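Local atomic coordinates of TudS (Uncultured bacterium, PDB entry 6Z96), a protein that removes sulfur from thiouracil without redox chemistry, using a [4Fe-4S] cluster that probably takes up the sulfur as a [4Fe-5S] intermediate. Residues F76-G79 / A80-L84; A120-G123 / K124-L128. All coordinates share one frame; numbering follows the deposited sequence.

How the interactions relate
Along the chain the two contacts come in series, neither enclosing the other, and each joins adjacent residues of one continuous run, so neither closes a long loop. Interaction 1, at 76-84, is a pair of turns inside helix 73-90. After strands 94-96, 108-110 and 118-120 the chain reaches interaction 2, where the loop leaving strand 118-120 turns into helix 124-131. The two helices then meet side by side. The salt bridge from D77 OD1 to K124 NZ, 2.9 Å, joins them at one end of the interface, and A80 and A83 pack on T125. A80 also meets L128, whose CD2 lies 3.5 Å from A80 O.

Interaction 1. Residues F76-G79 / A80-L84; sequences FDRG and AELAL
R78 O receives the amide of L82 at 2.9 Å from L82 N, with an N-H...O angle of 153°, and the side chain of L82 folds over the same oxygen. The bond is one of four successive i to i+4 bonds that join 76-79 to 80-84 within alpha-helix 73-90. A80 N donates to F76 O at 3.0 Å and E81 N to D77 O, the straightest of the four at 163°; A83 N bonds to G79 O, and L84 N continues the pattern on A80 O.

The side-chain contact between the two turns is an aliphatic one. L82 has CG beside its own backbone N and anti to the carbonyl carbon (chi1 -73°), which turns it back toward the preceding turn and sets CG 3.3 Å from R78 O. R78 and L82 run side by side in the same direction, and the methyl CD1 of L82 touches R78 CG at 3.8 Å. Beyond that methylene the arginine chain runs outward from the helix, bending at chi3. L82, though exposed, also touches F42 of strand 39-42 and A47 of helix 44-47.

F76, A80 and A83 are buried. F76 lies near the iron-sulfur cluster, with its side chain against P102 and S103, while A83 joins L82 in packing on F42. A83 CB stands 3.6 Å from G79 O, the same oxygen that takes its amide.

Interaction 2. Residues A120-G123 / K124-L128; sequences AGEG and KTTAL
With CG of E122 set between its backbone N and carbonyl carbon (chi1 61°) and the chain extended beyond it, the glutamate reaches along the first turn of the helix toward A127. T126 meets it with CG2, since its chi1 (-65°, measured to OG1) puts OG1 beside the backbone N and CG2 anti to it. The two side chains cross obliquely: T126 CG2 lies 3.8 Å from E122 CB. Further out, the carboxylate passes by the A127 methyl, with E122 OE1 3.5 Å from A127 CB.

G123 occupies the N-cap position of helix 124-131, and its carbonyl accepts an i to i+4 bond from the first turn: A127 N to G123 O is 3.0 Å, with an N-H...O angle of 162°. The helix start is also tied to the neighbouring loop, since the backbones of G123, K124 and T125 bond to those of G105, P102 and S103, of which S103 belongs to the cluster pocket. T126 OG1, on the other branch from the methyl that touches E122, bonds to G105 O.

E122 OE2 forms a salt bridge with R130, about one turn beyond A127, so both carboxylate oxygens face the same helix. K124 points away from the loop, and its NZ, besides meeting D77, bonds to E62 O. A water lies 2.9 Å from A127 O and 3.3 Å from E122 OE1, placed to bridge the helix backbone and the carboxylate.

Interaction 1. Residues F76-G79 / A80-L84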
loop_
_atom_site.group_PDB
_atom_site.type_symbol
_atom_site.label_atom_id
_atom_site.label_comp_id
_atom_site.label_asym_id
_atom_site.label_seq_id
_atom_site.Cartn_x
_atom_site.Cartn_y
_atom_site.Cartn_z
ATOM N N PHE A 76 1.806 -3.883 11.870
ATOM C CA PHE A 76 1.942 -4.064 10.418
ATOM C C PHE A 76 1.081 -5.242 9.949
ATOM O O PHE A 76 0.439 -5.152 8.908
ATOM C CB PHE A 76 3.406 -4.319 10.037
ATOM C CG PHE A 76 4.157 -3.038 9.796
ATOM C CD1 PHE A 76 4.426 -2.173 10.840
ATOM C CD2 PHE A 76 4.558 -2.684 8.520
ATOM C CE1 PHE A 76 5.092 -0.975 10.613
ATOM C CE2 PHE A 76 5.233 -1.489 8.297
ATOM C CZ PHE A 76 5.496 -0.646 9.344
ATOM N N ASP A 77 1.076 -6.343 10.722
ATOM C CA ASP A 77 0.296 -7.530 10.330
ATOM C C ASP A 77 -1.196 -7.261 10.458
ATOM O O ASP A 77 -1.975 -7.690 9.609
ATOM C CB ASP A 77 0.698 -8.737 11.188
ATOM C CG ASP A 77 2.090 -9.289 10.891
ATOM O OD1 ASP A 77 2.685 -8.895 9.859
ATOM O OD2 ASP A 77 2.584 -10.132 11.690
ATOM N N ARG A 78 -1.614 -6.502 11.486
ATOM C CA ARG A 78 -3.016 -6.119 11.622
ATOM C C ARG A 78 -3.455 -5.281 10.434
ATOM O O ARG A 78 -4.523 -5.521 9.873
ATOM C CB ARG A 78 -3.227 -5.348 12.942
ATOM C CG ARG A 78 -4.657 -4.765 13.028
ATOM C CD ARG A 78 -4.935 -4.073 14.361
ATOM N NE ARG A 78 -5.490 -5.048 15.297
ATOM C CZ ARG A 78 -5.958 -4.742 16.507
ATOM N NH1 ARG A 78 -5.927 -3.488 16.941
ATOM N NH2 ARG A 78 -6.466 -5.689 17.284
ATOM N N GLY A 79 -2.647 -4.287 10.065
ATOM C CA GLY A 79 -3.002 -3.428 8.938
ATOM C C GLY A 79 -3.082 -4.206 7.628
ATOM O O GLY A 79 -3.983 -3.971 6.813
ATOM N N ALA A 80 -2.164 -5.180 7.433
ATOM C CA ALA A 80 -2.225 -6.006 6.202
ATOM C C ALA A 80 -3.513 -6.823 6.181
ATOM O O ALA A 80 -4.184 -6.894 5.142
ATOM C CB ALA A 80 -1.017 -6.937 6.126
ATOM N N GLU A 81 -3.876 -7.427 7.321
ATOM C CA GLU A 81 -5.106 -8.226 7.376
ATOM C C GLU A 81 -6.329 -7.378 7.160
ATOM O O GLU A 81 -7.284 -7.828 6.512
ATOM C CB GLU A 81 -5.166 -8.953 8.707
ATOM C CG GLU A 81 -6.351 -9.896 8.829
ATOM C CD GLU A 81 -6.383 -11.125 7.934
ATOM O OE1 GLU A 81 -7.505 -11.622 7.694
ATOM O OE2 GLU A 81 -5.314 -11.590 7.472
ATOM N N LEU A 82 -6.318 -6.128 7.668
ATOM C CA LEU A 82 -7.460 -5.234 7.459
ATOM C C LEU A 82 -7.547 -4.810 5.984
ATOM O O LEU A 82 -8.656 -4.654 5.451
ATOM C CB LEU A 82 -7.350 -4.024 8.375
ATOM C CG LEU A 82 -7.648 -4.359 9.819
ATOM C CD1 LEU A 82 -7.244 -3.200 10.719
ATOM C CD2 LEU A 82 -9.143 -4.694 10.009
ATOM N N ALA A 83 -6.400 -4.651 5.300
ATOM C CA ALA A 83 -6.428 -4.329 3.857
ATOM C C ALA A 83 -7.070 -5.492 3.090
ATOM O O ALA A 83 -7.939 -5.279 2.249
ATOM C CB ALA A 83 -5.018 -4.071 3.334
ATOM N N LEU A 84 -6.687 -6.716 3.440
ATOM C CA LEU A 84 -7.267 -7.910 2.813
ATOM C C LEU A 84 -8.771 -7.978 3.104
ATOM O O LEU A 84 -9.551 -8.260 2.200
ATOM C CB LEU A 84 -6.565 -9.169 3.350
ATOM C CG LEU A 84 -7.153 -10.479 2.838
ATOM C CD1 LEU A 84 -6.962 -10.599 1.345
ATOM C CD2 LEU A 84 -6.536 -11.671 3.537
#

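Interaction 2. Residues A120-G123 / K124-L128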
loop_
_atom_site.group_PDB
_atom_site.type_symbol
_atom_site.label_atom_id
_atom_site.label_comp_id
_atom_site.label_asym_id
_atom_site.label_seq_id
_atom_site.Cartn_x
_atom_site.Cartn_y
_atom_site.Cartn_z
ATOM N N ALA A 120 15.380 -5.590 -3.728
ATOM C CA ALA A 120 14.143 -6.117 -4.299
ATOM C C ALA A 120 13.351 -6.765 -3.160
ATOM O O ALA A 120 13.930 -7.436 -2.305
ATOM C CB ALA A 120 14.440 -7.145 -5.384
ATOM N N GLY A 121 12.055 -6.513 -3.135
ATOM C CA GLY A 121 11.213 -7.077 -2.093
ATOM C C GLY A 121 9.849 -6.433 -2.070
ATOM O O GLY A 121 9.491 -5.684 -2.976
ATOM N N GLU A 122 9.060 -6.790 -1.068
ATOM C CA GLU A 122 7.716 -6.244 -0.965
ATOM C C GLU A 122 7.376 -5.987 0.493
ATOM O O GLU A 122 7.993 -6.563 1.380
ATOM C CB GLU A 122 6.698 -7.172 -1.631
ATOM C CG GLU A 122 6.613 -8.539 -1.020
ATOM C CD GLU A 122 5.961 -9.603 -1.897
ATOM O OE1 GLU A 122 5.837 -10.745 -1.410
ATOM O OE2 GLU A 122 5.602 -9.314 -3.063
ATOM N N GLY A 123 6.431 -5.094 0.710
ATOM C CA GLY A 123 5.991 -4.784 2.062
ATOM C C GLY A 123 5.027 -5.848 2.567
ATOM O O GLY A 123 4.569 -6.704 1.812
ATOM N N LYS A 124 4.693 -5.784 3.856
ATOM C CA LYS A 124 3.794 -6.778 4.467
ATOM C C LYS A 124 2.394 -6.821 3.884
ATOM O O LYS A 124 1.830 -7.908 3.753
ATOM C CB LYS A 124 3.665 -6.496 5.959
ATOM C CG LYS A 124 4.935 -6.816 6.710
ATOM C CD LYS A 124 4.837 -8.273 7.133
ATOM C CE LYS A 124 5.556 -8.589 8.394
ATOM N NZ LYS A 124 5.207 -9.977 8.864
ATOM N N THR A 125 1.815 -5.659 3.539
ATOM C CA THR A 125 0.475 -5.626 2.992
ATOM C C THR A 125 0.500 -6.158 1.565
ATOM O O THR A 125 -0.320 -7.014 1.230
ATOM C CB THR A 125 -0.093 -4.216 3.086
ATOM O OG1 THR A 125 -0.289 -3.911 4.482
ATOM C CG2 THR A 125 -1.462 -4.098 2.390
ATOM N N THR A 126 1.459 -5.703 0.747
ATOM C CA THR A 126 1.589 -6.237 -0.612
ATOM C C THR A 126 1.740 -7.756 -0.622
ATOM O O THR A 126 1.035 -8.442 -1.370
ATOM C CB THR A 126 2.798 -5.611 -1.263
ATOM O OG1 THR A 126 2.530 -4.220 -1.398
ATOM C CG2 THR A 126 3.111 -6.256 -2.646
ATOM N N ALA A 127 2.591 -8.285 0.262
ATOM C CA ALA A 127 2.798 -9.741 0.311
ATOM C C ALA A 127 1.508 -10.488 0.616
ATOM O O ALA A 127 1.225 -11.504 -0.040
ATOM C CB ALA A 127 3.862 -10.073 1.355
ATOM N N LEU A 128 0.716 -9.994 1.583
ATOM C CA LEU A 128 -0.511 -10.683 1.962
ATOM C C LEU A 128 -1.535 -10.595 0.851
ATOM O O LEU A 128 -2.169 -11.600 0.505
ATOM C CB LEU A 128 -1.066 -10.130 3.287
ATOM C CG LEU A 128 -2.317 -10.845 3.778
ATOM C CD1 LEU A 128 -1.989 -12.284 4.148
ATOM C CD2 LEU A 128 -2.890 -10.155 4.992
HETATM O O HOH W 1 3.284 -12.805 -1.529
#